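Local coordinates for protein CurJ (Moorea producens 3L, PDB 5TZ6) that probably catalyses a vinylogous dehydration of the growing polyketide chain as the dehydratase domain of a polyketide synthase module in curacin biosynthesis, at residues 224-227 and 228-232. The protein carries 1 engineered substitution. Sequence-based numbering, arbitrary orientation.
Sequences SIIA and LVLDQ
Leu228 N donates a hydrogen bond to Ile225 O (2.9 Å) and Val229 N one to Ile226 O (3.1 Å), two successive i+3 to i turns just after helix 215-223 in this double hotdog dehydratase. Both N-H groups point almost straight at their acceptors (163°), yet each donor lies above its carbonyl plane. Packing is tightest around Ile226 O, which Val229 CG2 approaches to 3.3 Å; that methyl sits between its own backbone N and carbonyl carbon (CG1 at chi1 -57°), which directs it back against the preceding turn. Leu230 CD2 also rests on Ile226 O, at 3.6 Å. The side chains of Ile226 and Leu230 cross at about a right angle, and both reach His170 of helix 164-173; the side chain of Ile226 is also about 4 Å from the bound 5-hydroxy-2-methylhept-2-enoic acid. With an alanine at Leu230, the branch crossing Ile226 is lost, and Ile226 CG2 would probably be left without its neighbour beside His170. By contrast, the solvent side is loose: Asp231 is exposed, and its OD1 stays 6.4 Å from Ala227 O. Leu230, partly exposed, marks the transition, its CD2 meeting Ile226 CG2 at 4.0 Å.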
loop_
_atom_site.group_PDB
_atom_site.type_symbol
_atom_site.label_atom_id
_atom_site.label_comp_id
_atom_site.label_asym_id
_atom_site.label_seq_id
_atom_site.Cartn_x
_atom_site.Cartn_y
_atom_site.Cartn_z
ATOM N N SER A 224 30.512 10.872 -14.631
ATOM C CA SER A 224 31.546 10.770 -15.655
ATOM C C SER A 224 31.572 11.997 -16.561
ATOM O O SER A 224 32.644 12.403 -17.019
ATOM C CB SER A 224 31.346 9.507 -16.494
ATOM O OG SER A 224 30.088 9.516 -17.149
ATOM N N ILE A 225 30.417 12.620 -16.819
ATOM C CA ILE A 225 30.411 13.729 -17.768
ATOM C C ILE A 225 31.227 14.891 -17.237
ATOM O O ILE A 225 31.753 15.688 -18.022
ATOM C CB ILE A 225 28.986 14.211 -18.113
ATOM C CG1 ILE A 225 28.514 15.250 -17.098
ATOM C CG2 ILE A 225 28.010 13.040 -18.218
ATOM C CD1 ILE A 225 27.812 16.428 -17.741
ATOM N N ILE A 226 31.370 14.994 -15.916
ATOM C CA ILE A 226 32.150 16.084 -15.349
ATOM C C ILE A 226 33.556 16.074 -15.925
ATOM O O ILE A 226 34.200 17.125 -16.035
ATOM C CB ILE A 226 32.178 15.972 -13.813
ATOM C CG1 ILE A 226 30.802 16.284 -13.220
ATOM C CG2 ILE A 226 33.271 16.870 -13.223
ATOM C CD1 ILE A 226 30.257 17.644 -13.612
ATOM N N ALA A 227 34.053 14.894 -16.314
ATOM C CA ALA A 227 35.419 14.771 -16.808
ATOM C C ALA A 227 35.620 15.400 -18.177
ATOM O O ALA A 227 36.769 15.564 -18.600
ATOM C CB ALA A 227 35.832 13.298 -16.850
ATOM N N LEU A 228 34.548 15.774 -18.869
ATOM C CA LEU A 228 34.662 16.459 -20.147
ATOM C C LEU A 228 34.518 17.969 -20.028
ATOM O O LEU A 228 34.542 18.658 -21.052
ATOM C CB LEU A 228 33.614 15.921 -21.125
ATOM C CG LEU A 228 33.528 14.403 -21.236
ATOM C CD1 LEU A 228 32.322 14.005 -22.064
ATOM C CD2 LEU A 228 34.802 13.834 -21.847
ATOM N N VAL A 229 34.363 18.498 -18.814
ATOM C CA VAL A 229 34.139 19.928 -18.619
ATOM C C VAL A 229 35.036 20.472 -17.511
ATOM O O VAL A 229 34.740 21.514 -16.916
ATOM C CB VAL A 229 32.657 20.204 -18.307
ATOM C CG1 VAL A 229 31.771 19.657 -19.413
ATOM C CG2 VAL A 229 32.283 19.588 -16.977
ATOM N N LEU A 230 36.141 19.776 -17.228
ATOM C CA LEU A 230 37.025 20.209 -16.149
ATOM C C LEU A 230 37.685 21.549 -16.451
ATOM O O LEU A 230 38.080 22.268 -15.525
ATOM C CB LEU A 230 38.093 19.145 -15.882
ATOM C CG LEU A 230 37.614 17.818 -15.297
ATOM C CD1 LEU A 230 38.766 16.837 -15.175
ATOM C CD2 LEU A 230 36.977 18.059 -13.940
ATOM N N ASP A 231 37.840 21.890 -17.731
ATOM C CA ASP A 231 38.580 23.092 -18.116
ATOM C C ASP A 231 37.736 24.365 -18.060
ATOM O O ASP A 231 38.250 25.436 -17.713
ATOM C CB ASP A 231 39.147 22.914 -19.525
ATOM C CG ASP A 231 38.070 22.576 -20.550
ATOM O OD1 ASP A 231 37.167 21.769 -20.231
ATOM O OD2 ASP A 231 38.123 23.123 -21.672
ATOM N N GLN A 232 36.448 24.266 -18.389
ATOM C CA GLN A 232 35.675 25.410 -18.864
ATOM C C GLN A 232 35.741 26.603 -17.911
ATOM O O GLN A 232 35.894 26.457 -16.695
ATOM C CB GLN A 232 34.220 24.991 -19.080
ATOM C CG GLN A 232 33.387 26.011 -19.844
ATOM C CD GLN A 232 31.932 25.596 -19.987
ATOM O OE1 GLN A 232 31.516 24.559 -19.469
ATOM N NE2 GLN A 232 31.151 26.410 -20.693
#